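Local coordinates for FERM, ARHGEF and pleckstrin domain-containing protein 2 (Mus musculus, PDB 6D2K) that activates RAC1 as a guanine nucleotide exchange factor and takes part in semaphorin responses and actin remodelling, and is represented here by its FERM domain, at residues L131-E135 against H147-Y153; R101-A105 against D180-L184; E115-C119 against A187-Y193; R9-L15 against K77-L83. All coordinates share one frame; numbering follows the deposited sequence.

Contact 1 of 4, residues L131-E135 against H147-Y153; sequences LLQSE and HLKANEY
Leu132 slides its CD2 methyl past the His147 imidazole in the opposite direction, reaching CD2 of that ring at 3.4 Å. The same methyl also comes obliquely to the Tyr153 ring, 4.0 Å from its CZ, while the other branch, CD1, meets CD1 of Leu148, the two side chains crossing at about a right angle. Beside it Leu131 lays CB against CE1 of Tyr153 at 3.9 Å, the two side chains running past each other.

The polar side is built round the Tyr153 hydroxyl. His147 has CG anti to the backbone N (chi1 178°), which swings its ring toward helix 121-136 and sets NE2 2.8 Å from OH of Tyr153 in a hydrogen bond that either group could donate. Asn151 ND2 lies above one face of the imidazole, toward its rim, and its amide turns back to bond the carbonyl O of His147 at 2.9 Å. Glu135 arrives at the ring edge, its carboxylate nearly perpendicular to the imidazole (85°), with OE2 3.2 Å from CE1 of His147. No direct hydrogen bond joins the segments; instead, one water donates weakly to OE1 of Glu135 and also bonds the Tyr153 hydroxyl, and a second donates to OE2 of Glu135 and to OD1 of Asn151.

Leu132 is backed by Ile164 and His168 of helix 161-168, and Leu131 by Val183 of helix 176-187. The arrangement is consecutive-helix packing in the all-helical central lobe of the FERM domain, where the chain leaving helix 141-150 folds Tyr153 back against helix 121-136.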
# COMPACT_ATOMS: atom_id res chain seq x y z
N LEU A 131 -18.08 3.56 -0.55
CA LEU A 131 -17.30 4.69 -0.05
C LEU A 131 -18.18 5.94 0.10
O LEU A 131 -18.07 6.67 1.09
CB LEU A 131 -16.10 4.98 -0.95
CG LEU A 131 -14.98 3.93 -0.92
CD1 LEU A 131 -14.00 4.13 -2.09
CD2 LEU A 131 -14.26 3.95 0.41
N LEU A 132 -19.07 6.16 -0.87
CA LEU A 132 -20.06 7.24 -0.76
C LEU A 132 -20.96 7.05 0.46
O LEU A 132 -21.21 7.98 1.21
CB LEU A 132 -20.91 7.37 -2.02
CG LEU A 132 -20.22 7.88 -3.29
CD1 LEU A 132 -21.25 7.96 -4.41
CD2 LEU A 132 -19.57 9.24 -3.06
N GLN A 133 -21.46 5.83 0.66
CA GLN A 133 -22.34 5.60 1.81
C GLN A 133 -21.62 5.93 3.13
O GLN A 133 -22.21 6.56 4.02
CB GLN A 133 -22.86 4.17 1.79
CG GLN A 133 -23.92 3.84 2.86
CD GLN A 133 -25.20 4.63 2.70
OE1 GLN A 133 -25.58 5.02 1.60
NE2 GLN A 133 -25.91 4.85 3.82
N SER A 134 -20.35 5.58 3.23
CA SER A 134 -19.60 5.87 4.45
C SER A 134 -19.40 7.36 4.67
O SER A 134 -19.44 7.83 5.80
CB SER A 134 -18.23 5.17 4.47
OG SER A 134 -17.31 5.81 3.60
N GLU A 135 -19.17 8.11 3.59
CA GLU A 135 -18.73 9.49 3.73
C GLU A 135 -19.89 10.48 3.73
O GLU A 135 -19.91 11.41 4.55
CB GLU A 135 -17.72 9.86 2.64
CG GLU A 135 -17.15 11.27 2.81
CD GLU A 135 -15.80 11.44 2.17
OE1 GLU A 135 -14.89 10.63 2.45
OE2 GLU A 135 -15.62 12.41 1.39
N HIS A 147 -21.05 15.82 -4.88
CA HIS A 147 -19.89 15.27 -4.18
C HIS A 147 -18.88 14.69 -5.17
O HIS A 147 -17.69 14.90 -5.03
CB HIS A 147 -20.32 14.18 -3.20
CG HIS A 147 -19.18 13.55 -2.48
ND1 HIS A 147 -18.64 14.07 -1.32
CD2 HIS A 147 -18.47 12.43 -2.75
CE1 HIS A 147 -17.66 13.29 -0.91
NE2 HIS A 147 -17.53 12.29 -1.76
N LEU A 148 -19.38 13.99 -6.18
CA LEU A 148 -18.53 13.38 -7.19
C LEU A 148 -17.90 14.40 -8.13
O LEU A 148 -16.91 14.10 -8.80
CB LEU A 148 -19.33 12.34 -7.98
CG LEU A 148 -19.57 11.07 -7.17
CD1 LEU A 148 -20.64 10.20 -7.79
CD2 LEU A 148 -18.26 10.30 -7.00
N LYS A 149 -18.44 15.61 -8.18
CA LYS A 149 -17.79 16.66 -8.94
C LYS A 149 -16.58 17.22 -8.21
O LYS A 149 -15.59 17.61 -8.83
CB LYS A 149 -18.76 17.80 -9.25
CG LYS A 149 -19.82 17.43 -10.26
CD LYS A 149 -20.69 18.64 -10.59
CE LYS A 149 -21.76 18.29 -11.61
NZ LYS A 149 -22.74 19.39 -11.78
N ALA A 150 -16.66 17.27 -6.88
CA ALA A 150 -15.61 17.89 -6.08
C ALA A 150 -14.64 16.87 -5.48
O ALA A 150 -13.63 17.25 -4.89
CB ALA A 150 -16.23 18.75 -4.98
N ASN A 151 -14.95 15.58 -5.60
CA ASN A 151 -14.11 14.53 -5.02
C ASN A 151 -13.82 13.42 -6.00
O ASN A 151 -14.74 12.79 -6.52
CB ASN A 151 -14.77 13.94 -3.77
CG ASN A 151 -14.97 14.97 -2.68
OD1 ASN A 151 -14.11 15.16 -1.83
ND2 ASN A 151 -16.12 15.63 -2.70
N GLU A 152 -12.54 13.17 -6.26
CA GLU A 152 -12.17 12.14 -7.23
C GLU A 152 -11.99 10.77 -6.59
O GLU A 152 -11.32 10.64 -5.56
CB GLU A 152 -10.90 12.55 -7.97
CG GLU A 152 -11.10 13.77 -8.86
CD GLU A 152 -10.22 13.72 -10.11
OE1 GLU A 152 -9.61 14.75 -10.45
OE2 GLU A 152 -10.16 12.64 -10.75
N TYR A 153 -12.60 9.77 -7.21
CA TYR A 153 -12.46 8.37 -6.80
C TYR A 153 -11.74 7.54 -7.87
O TYR A 153 -11.11 6.53 -7.56
CB TYR A 153 -13.85 7.77 -6.53
CG TYR A 153 -14.49 8.34 -5.28
CD1 TYR A 153 -14.43 7.65 -4.09
CD2 TYR A 153 -15.10 9.58 -5.30
CE1 TYR A 153 -15.00 8.16 -2.94
CE2 TYR A 153 -15.67 10.11 -4.15
CZ TYR A 153 -15.61 9.39 -2.98
OH TYR A 153 -16.16 9.90 -1.82
O HOH W 1 -14.92 8.92 0.39
O HOH W 2 -13.27 12.57 -0.27

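Contact 2 of 4, residues R101-A105 against D180-L184; sequences RYLFA and DFQVL
Asp180 turns its carboxylate against CA and CB of Tyr102 and the methyl of Ala105, where two helices of the central, all-helical FERM lobe cross. The axes of 101-105 and 180-184 approach to 9.0 Å at a crossing angle of 56°, and CA of Ala105 lies only 5.6 Å from CA of Asp180, a closeness that the small alanine permits.

The carboxylate makes no direct hydrogen bond across the contact; its OD1 lies against CA of Tyr102 at 3.3 Å and in the plane of the tyrosine ring, at its edge, the carboxylate and ring planes being 28° apart. OD2 faces the Ala105 methyl and accepts a 3.0 Å hydrogen bond from a water that also donates to the carbonyl O of Tyr102. With an alanine at Asp180, the bridging water would probably lose its acceptor on this helix and a gap would open beside Tyr102 and Ala105.

The apolar contacts belong to Leu184 and Val183. With CG anti to its carbonyl carbon (chi1 -51°), Leu184 extends its two methyls to the opposing helix and crosses Arg101 at about a right angle. Val183 CG1 meets the Ala105 methyl and its side chain also touches His130 of helix 121-136, making a three-helix junction. The leucine branches divide the work: CD1 lies 3.9 Å from CB of Arg101, while CD2 sits 3.9 Å from CB of Phe104.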
# COMPACT_ATOMS: atom_id res chain seq x y z
N ARG A 101 -10.08 -0.42 10.45
CA ARG A 101 -10.81 -0.80 9.24
C ARG A 101 -11.15 0.42 8.40
O ARG A 101 -11.17 0.35 7.17
CB ARG A 101 -12.08 -1.56 9.62
CG ARG A 101 -11.78 -2.87 10.35
CD ARG A 101 -13.03 -3.74 10.48
NE ARG A 101 -14.03 -3.20 11.39
CZ ARG A 101 -14.05 -3.40 12.71
NH1 ARG A 101 -13.10 -4.12 13.29
NH2 ARG A 101 -15.03 -2.88 13.44
N TYR A 102 -11.46 1.52 9.08
CA TYR A 102 -11.68 2.82 8.44
C TYR A 102 -10.43 3.24 7.65
O TYR A 102 -10.52 3.60 6.48
CB TYR A 102 -12.05 3.86 9.49
CG TYR A 102 -11.90 5.30 9.07
CD1 TYR A 102 -12.66 5.84 8.03
CD2 TYR A 102 -10.99 6.14 9.71
CE1 TYR A 102 -12.52 7.17 7.66
CE2 TYR A 102 -10.85 7.47 9.35
CZ TYR A 102 -11.62 7.98 8.32
OH TYR A 102 -11.49 9.30 7.96
N LEU A 103 -9.26 3.18 8.28
CA LEU A 103 -8.03 3.53 7.56
C LEU A 103 -7.77 2.61 6.37
O LEU A 103 -7.33 3.07 5.32
CB LEU A 103 -6.82 3.55 8.49
CG LEU A 103 -6.84 4.65 9.56
CD1 LEU A 103 -5.49 4.68 10.26
CD2 LEU A 103 -7.21 6.02 8.98
N PHE A 104 -8.06 1.32 6.51
CA PHE A 104 -7.88 0.41 5.38
C PHE A 104 -8.83 0.75 4.23
O PHE A 104 -8.44 0.68 3.07
CB PHE A 104 -8.06 -1.06 5.80
CG PHE A 104 -6.77 -1.76 6.14
CD1 PHE A 104 -6.23 -2.69 5.26
CD2 PHE A 104 -6.10 -1.50 7.32
CE1 PHE A 104 -5.03 -3.34 5.54
CE2 PHE A 104 -4.89 -2.16 7.62
CZ PHE A 104 -4.36 -3.08 6.73
N ALA A 105 -10.07 1.11 4.53
CA ALA A 105 -10.98 1.52 3.47
C ALA A 105 -10.46 2.76 2.74
O ALA A 105 -10.58 2.85 1.50
CB ALA A 105 -12.39 1.78 4.03
N ASP A 180 -17.53 0.51 5.38
CA ASP A 180 -16.10 0.19 5.34
C ASP A 180 -15.95 -1.33 5.25
O ASP A 180 -15.11 -1.83 4.51
CB ASP A 180 -15.40 0.65 6.61
CG ASP A 180 -15.27 2.16 6.71
OD1 ASP A 180 -14.92 2.63 7.81
OD2 ASP A 180 -15.53 2.88 5.73
N PHE A 181 -16.74 -2.07 6.02
CA PHE A 181 -16.61 -3.52 6.02
C PHE A 181 -16.87 -4.07 4.63
O PHE A 181 -16.17 -4.99 4.18
CB PHE A 181 -17.57 -4.17 7.03
CG PHE A 181 -17.47 -5.67 7.05
CD1 PHE A 181 -16.37 -6.29 7.61
CD2 PHE A 181 -18.46 -6.44 6.48
CE1 PHE A 181 -16.28 -7.68 7.61
CE2 PHE A 181 -18.37 -7.83 6.48
CZ PHE A 181 -17.28 -8.44 7.04
N GLN A 182 -17.86 -3.52 3.95
CA GLN A 182 -18.16 -3.98 2.60
C GLN A 182 -17.03 -3.66 1.64
O GLN A 182 -16.73 -4.44 0.75
CB GLN A 182 -19.46 -3.36 2.11
CG GLN A 182 -20.64 -3.73 2.97
CD GLN A 182 -21.50 -4.76 2.32
OE1 GLN A 182 -22.69 -4.52 2.06
NE2 GLN A 182 -20.91 -5.91 2.02
N VAL A 183 -16.41 -2.49 1.80
CA VAL A 183 -15.27 -2.14 0.95
C VAL A 183 -14.16 -3.19 1.12
O VAL A 183 -13.59 -3.68 0.12
CB VAL A 183 -14.75 -0.71 1.25
CG1 VAL A 183 -13.38 -0.48 0.60
CG2 VAL A 183 -15.75 0.33 0.76
N LEU A 184 -13.87 -3.54 2.37
CA LEU A 184 -12.83 -4.51 2.69
C LEU A 184 -13.18 -5.90 2.13
O LEU A 184 -12.32 -6.61 1.62
CB LEU A 184 -12.57 -4.62 4.20
CG LEU A 184 -12.30 -3.33 4.97
CD1 LEU A 184 -11.78 -3.62 6.37
CD2 LEU A 184 -11.37 -2.40 4.23
O HOH W 3 -13.28 4.82 5.14

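Contact 3 of 4, residues E115-C119 against A187-Y193; sequences ERLTC and ARKLEMY
Two irregular loops of the FERM central lobe meet here: 115-119 leaves helix 98-113 through a Schellman motif with Glu115 at positive phi (64°), and 187-193, leading on to strand 198-201, turns through two type I beta turns, Ala187 to Leu190 and Leu190 to Tyr193. Their backbones are closest at Leu117 and Met192, with CA atoms 5.4 Å apart.

Leu117 supplies the middle of the contact. Its CG stands anti to the backbone N (chi1 -172°), carrying CD1 in beneath the second turn, 3.7 Å from the carbonyl O of Met192 and 3.9 Å from CD1 of Leu190. The two leucines cross at about a right angle, and CD2 of Leu117 extends to the Ala187 methyl. Replacing Leu117 with an alanine would probably open a gap under the turn and leave Leu190 with less to pack on. Leu190 also puts CD2 against CB of Cys119 at 3.9 Å.

Met192 bends its chain at chi2 and chi3 toward Arg116 and Thr118. That curl sets CE 3.6 Å from the carbonyl O of Arg116, while CG lies 3.5 Å from OG1 of Thr118; Thr118 and Met192 run side by side, pointing the same way.

One water links the loops, donating to the carbonyl O of Thr118 at 2.7 Å and accepting from the backbone N of Met192 at 3.0 Å. Direct contact is mostly apolar, methyls and the CG and CE carbons of Met192 lying against carbon and oxygen atoms, so the loops are joined by packing with no direct hydrogen bond.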
# COMPACT_ATOMS: atom_id res chain seq x y z
N GLU A 115 -5.05 3.99 -9.48
CA GLU A 115 -5.03 2.93 -10.49
C GLU A 115 -4.08 1.79 -10.15
O GLU A 115 -3.53 1.12 -11.03
CB GLU A 115 -4.74 3.53 -11.88
CG GLU A 115 -5.71 4.65 -12.24
CD GLU A 115 -5.44 5.23 -13.62
OE1 GLU A 115 -6.02 4.71 -14.59
OE2 GLU A 115 -4.66 6.20 -13.71
N ARG A 116 -3.90 1.56 -8.86
CA ARG A 116 -3.17 0.39 -8.37
C ARG A 116 -4.10 -0.80 -8.18
O ARG A 116 -3.77 -1.93 -8.52
CB ARG A 116 -2.50 0.71 -7.03
CG ARG A 116 -1.45 1.81 -7.13
CD ARG A 116 -0.76 2.06 -5.80
NE ARG A 116 -0.39 3.46 -5.67
CZ ARG A 116 0.65 4.02 -6.28
NH1 ARG A 116 1.44 3.29 -7.06
NH2 ARG A 116 0.91 5.31 -6.11
N LEU A 117 -5.26 -0.52 -7.59
CA LEU A 117 -6.27 -1.53 -7.37
C LEU A 117 -7.15 -1.56 -8.59
O LEU A 117 -7.96 -0.66 -8.79
CB LEU A 117 -7.12 -1.16 -6.15
CG LEU A 117 -8.11 -2.22 -5.66
CD1 LEU A 117 -7.35 -3.45 -5.28
CD2 LEU A 117 -8.94 -1.72 -4.49
N THR A 118 -6.98 -2.57 -9.44
CA THR A 118 -7.82 -2.66 -10.62
C THR A 118 -8.85 -3.77 -10.47
O THR A 118 -8.69 -4.68 -9.66
CB THR A 118 -7.00 -2.75 -11.92
OG1 THR A 118 -5.94 -3.70 -11.76
CG2 THR A 118 -6.38 -1.39 -12.26
N CYS A 119 -9.95 -3.66 -11.21
CA CYS A 119 -11.06 -4.59 -11.10
C CYS A 119 -12.04 -4.25 -12.20
O CYS A 119 -11.83 -3.28 -12.93
CB CYS A 119 -11.73 -4.48 -9.72
SG CYS A 119 -12.23 -2.81 -9.24
N ALA A 187 -12.81 -5.72 -1.73
CA ALA A 187 -11.41 -5.55 -2.12
C ALA A 187 -10.53 -6.76 -1.85
O ALA A 187 -9.64 -7.05 -2.65
CB ALA A 187 -10.82 -4.34 -1.43
N ARG A 188 -10.74 -7.44 -0.73
CA ARG A 188 -9.79 -8.48 -0.31
C ARG A 188 -9.80 -9.67 -1.24
O ARG A 188 -8.88 -10.49 -1.19
CB ARG A 188 -10.07 -8.93 1.13
CG ARG A 188 -11.25 -9.86 1.26
CD ARG A 188 -11.54 -10.12 2.72
NE ARG A 188 -12.58 -11.13 2.87
CZ ARG A 188 -12.34 -12.43 2.99
NH1 ARG A 188 -13.35 -13.28 3.13
NH2 ARG A 188 -11.09 -12.87 2.99
N LYS A 189 -10.83 -9.79 -2.08
CA LYS A 189 -10.88 -10.90 -3.04
C LYS A 189 -10.29 -10.53 -4.40
O LYS A 189 -10.19 -11.39 -5.29
CB LYS A 189 -12.32 -11.40 -3.24
CG LYS A 189 -12.93 -12.03 -1.99
CD LYS A 189 -12.20 -13.31 -1.63
CE LYS A 189 -12.91 -14.04 -0.50
NZ LYS A 189 -12.17 -15.27 -0.12
N LEU A 190 -9.89 -9.27 -4.58
CA LEU A 190 -9.32 -8.81 -5.84
C LEU A 190 -7.88 -9.26 -5.95
O LEU A 190 -7.13 -9.20 -4.98
CB LEU A 190 -9.38 -7.29 -5.95
CG LEU A 190 -10.79 -6.74 -5.86
CD1 LEU A 190 -10.74 -5.23 -5.89
CD2 LEU A 190 -11.63 -7.30 -7.02
N GLU A 191 -7.51 -9.70 -7.14
CA GLU A 191 -6.14 -10.16 -7.39
C GLU A 191 -5.14 -9.05 -7.09
O GLU A 191 -4.01 -9.33 -6.67
CB GLU A 191 -6.01 -10.62 -8.83
CG GLU A 191 -4.66 -11.25 -9.18
CD GLU A 191 -4.67 -11.87 -10.56
OE1 GLU A 191 -4.59 -13.12 -10.64
OE2 GLU A 191 -4.77 -11.12 -11.55
N MET A 192 -5.55 -7.80 -7.29
CA MET A 192 -4.64 -6.68 -7.07
C MET A 192 -4.67 -6.09 -5.65
O MET A 192 -3.99 -5.09 -5.38
CB MET A 192 -4.88 -5.59 -8.12
CG MET A 192 -4.48 -6.02 -9.55
SD MET A 192 -2.72 -6.46 -9.69
CE MET A 192 -1.98 -4.85 -9.46
N TYR A 193 -5.44 -6.70 -4.76
CA TYR A 193 -5.49 -6.26 -3.36
C TYR A 193 -4.09 -6.24 -2.75
O TYR A 193 -3.41 -7.26 -2.71
CB TYR A 193 -6.44 -7.16 -2.55
CG TYR A 193 -6.35 -6.99 -1.04
CD1 TYR A 193 -6.89 -5.87 -0.41
CD2 TYR A 193 -5.73 -7.94 -0.25
CE1 TYR A 193 -6.82 -5.72 0.95
CE2 TYR A 193 -5.64 -7.79 1.12
CZ TYR A 193 -6.18 -6.67 1.72
OH TYR A 193 -6.10 -6.50 3.08
O HOH W 4 -7.70 -7.15 -9.23

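Contact 4 of 4, residues R9-L15 against K77-L83; sequences RIRVKLL and KNAVLRL
Ile10 holds CG2 anti to its backbone N (chi1 -60° places CG1 beside that N), and Leu81 sends CG anti to its carbonyl carbon, with chi2 at an uncommon 95°; together these torsions bring Ile10 CG2 against Leu81 CD1 at 3.3 Å, tighter than usual van der Waals contact. Nearby, CG1 of Ile10 touches the Ala79 methyl at 4.0 Å.

At the far end Leu83 crosses Leu15 at about a right angle, bringing its CD2 to 3.8 Å from CD1 of Leu15. Leu15 also packs on helix 98-113, and Leu83 on Trp38 and Leu41 of helix 30-41.

Between these ends the strands run parallel, with four backbone bonds in the usual zigzag. Arg11 N donates to the O of Ala79 at 2.9 Å and its own O takes Leu81 N; Lys13 N then bonds the O of Leu81 at 2.8 Å, and Lys13 O receives Leu83 N.

Ile10, Val12, Ala79 and Leu81 lie on one face of the sheet; Arg11, Lys13, Val80 and Arg82 on the other. The extended Arg82 chain leads away from the first strand, to salt bridges with Glu52 and Glu114 and a cation-pi contact with Trp60. The pair is the central parallel pairing of the ubiquitin-like FERM N-terminal lobe, and its chemistry implies a two-sided sheet, one face apolar and buried under helix 30-41, the other rich in charge.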
# COMPACT_ATOMS: atom_id res chain seq x y z
N ARG A 9 10.84 20.55 9.84
CA ARG A 9 9.39 20.52 9.73
C ARG A 9 9.03 19.47 8.70
O ARG A 9 9.47 19.55 7.55
CB ARG A 9 8.86 21.88 9.26
CG ARG A 9 7.34 21.95 9.08
CD ARG A 9 6.64 21.73 10.41
NE ARG A 9 5.80 22.86 10.80
CZ ARG A 9 6.24 23.92 11.48
NH1 ARG A 9 7.51 24.01 11.84
NH2 ARG A 9 5.39 24.89 11.81
N ILE A 10 8.25 18.48 9.10
CA ILE A 10 7.89 17.42 8.18
C ILE A 10 6.38 17.44 7.97
O ILE A 10 5.62 17.44 8.93
CB ILE A 10 8.34 16.06 8.72
CG1 ILE A 10 9.87 16.06 8.89
CG2 ILE A 10 7.92 14.94 7.79
CD1 ILE A 10 10.45 14.78 9.42
N ARG A 11 5.94 17.49 6.71
CA ARG A 11 4.51 17.42 6.41
C ARG A 11 4.10 15.96 6.24
O ARG A 11 4.71 15.23 5.45
CB ARG A 11 4.20 18.21 5.14
CG ARG A 11 4.49 19.70 5.26
CD ARG A 11 4.23 20.46 3.96
NE ARG A 11 2.82 20.41 3.55
CZ ARG A 11 1.85 21.11 4.13
NH1 ARG A 11 2.12 21.90 5.16
NH2 ARG A 11 0.60 21.01 3.69
N VAL A 12 3.09 15.53 6.98
CA VAL A 12 2.61 14.16 6.85
C VAL A 12 1.21 14.16 6.27
O VAL A 12 0.28 14.66 6.89
CB VAL A 12 2.66 13.38 8.17
CG1 VAL A 12 2.03 11.99 7.99
CG2 VAL A 12 4.11 13.24 8.63
N LYS A 13 1.08 13.64 5.05
CA LYS A 13 -0.22 13.56 4.40
C LYS A 13 -0.91 12.30 4.90
O LYS A 13 -0.40 11.20 4.73
CB LYS A 13 -0.07 13.53 2.88
CG LYS A 13 -1.40 13.57 2.13
CD LYS A 13 -1.19 13.63 0.62
CE LYS A 13 -2.49 13.94 -0.11
NZ LYS A 13 -3.02 15.29 0.25
N LEU A 14 -2.07 12.47 5.53
CA LEU A 14 -2.79 11.37 6.15
C LEU A 14 -3.70 10.71 5.13
O LEU A 14 -3.80 11.17 4.00
CB LEU A 14 -3.58 11.89 7.36
CG LEU A 14 -2.68 12.52 8.43
CD1 LEU A 14 -3.48 13.18 9.53
CD2 LEU A 14 -1.73 11.48 9.01
N LEU A 15 -4.35 9.60 5.51
CA LEU A 15 -5.12 8.81 4.55
C LEU A 15 -6.43 9.50 4.12
O LEU A 15 -6.98 9.19 3.06
CB LEU A 15 -5.39 7.41 5.11
CG LEU A 15 -4.30 6.39 4.79
CD1 LEU A 15 -4.44 5.15 5.66
CD2 LEU A 15 -4.34 6.02 3.30
N LYS A 77 14.17 21.49 4.53
CA LYS A 77 13.20 22.57 4.49
C LYS A 77 11.76 22.08 4.30
O LYS A 77 10.83 22.65 4.88
CB LYS A 77 13.56 23.59 3.39
CG LYS A 77 14.90 24.30 3.61
CD LYS A 77 14.82 25.37 4.70
CE LYS A 77 16.08 26.22 4.76
NZ LYS A 77 17.28 25.48 5.23
N ASN A 78 11.57 21.03 3.51
CA ASN A 78 10.23 20.53 3.24
C ASN A 78 10.15 19.05 2.92
O ASN A 78 9.85 18.64 1.79
CB ASN A 78 9.55 21.35 2.15
CG ASN A 78 10.49 21.68 1.03
OD1 ASN A 78 10.98 20.79 0.33
ND2 ASN A 78 10.78 22.97 0.86
N ALA A 79 10.42 18.25 3.93
CA ALA A 79 10.18 16.83 3.83
C ALA A 79 8.66 16.59 3.82
O ALA A 79 7.92 17.18 4.61
CB ALA A 79 10.81 16.13 5.01
N VAL A 80 8.21 15.75 2.91
CA VAL A 80 6.81 15.34 2.87
C VAL A 80 6.74 13.82 2.84
O VAL A 80 7.44 13.18 2.07
CB VAL A 80 6.09 15.86 1.62
CG1 VAL A 80 4.63 15.43 1.64
CG2 VAL A 80 6.18 17.38 1.55
N LEU A 81 5.89 13.25 3.68
CA LEU A 81 5.70 11.81 3.72
C LEU A 81 4.22 11.58 3.79
O LEU A 81 3.47 12.49 4.14
CB LEU A 81 6.35 11.21 4.96
CG LEU A 81 7.88 11.23 4.93
CD1 LEU A 81 8.39 12.46 5.64
CD2 LEU A 81 8.43 9.98 5.58
N ARG A 82 3.77 10.37 3.45
CA ARG A 82 2.35 10.06 3.59
C ARG A 82 2.12 8.76 4.33
O ARG A 82 2.91 7.82 4.25
CB ARG A 82 1.63 10.06 2.25
CG ARG A 82 1.86 8.84 1.38
CD ARG A 82 1.11 9.01 0.07
NE ARG A 82 1.18 7.84 -0.78
CZ ARG A 82 0.52 7.73 -1.94
NH1 ARG A 82 0.63 6.63 -2.66
NH2 ARG A 82 -0.25 8.73 -2.35
N LEU A 83 1.03 8.72 5.08
CA LEU A 83 0.59 7.51 5.77
C LEU A 83 0.10 6.49 4.76
O LEU A 83 -0.61 6.86 3.81
CB LEU A 83 -0.58 7.87 6.69
CG LEU A 83 -1.21 6.70 7.44
CD1 LEU A 83 -0.21 6.07 8.37
CD2 LEU A 83 -2.43 7.22 8.19
O HOH W 5 11.55 19.25 6.17

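How the contacts relate
Contacts 1, 2 and 3 all lie in the helical central lobe, while contact 4 belongs to the ubiquitin-like N-terminal lobe. Contact 1 is nested within the chain loop closed by contact 2; their centres are about 15 Å apart and they touch directly, Leu131 CD2 lying 3.9 Å from Val183 CG2. Contact 3 crosses contact 2 along the chain and meets it where Phe104 CE1 approaches Tyr193 OH at 4.1 Å. Helix 98-113 ties the lobes together: Leu15 CD1 of contact 4 packs 3.6 Å from Leu103 O of contact 2, although their centres are about 23 Å apart. Contacts 3 and 4 do not touch.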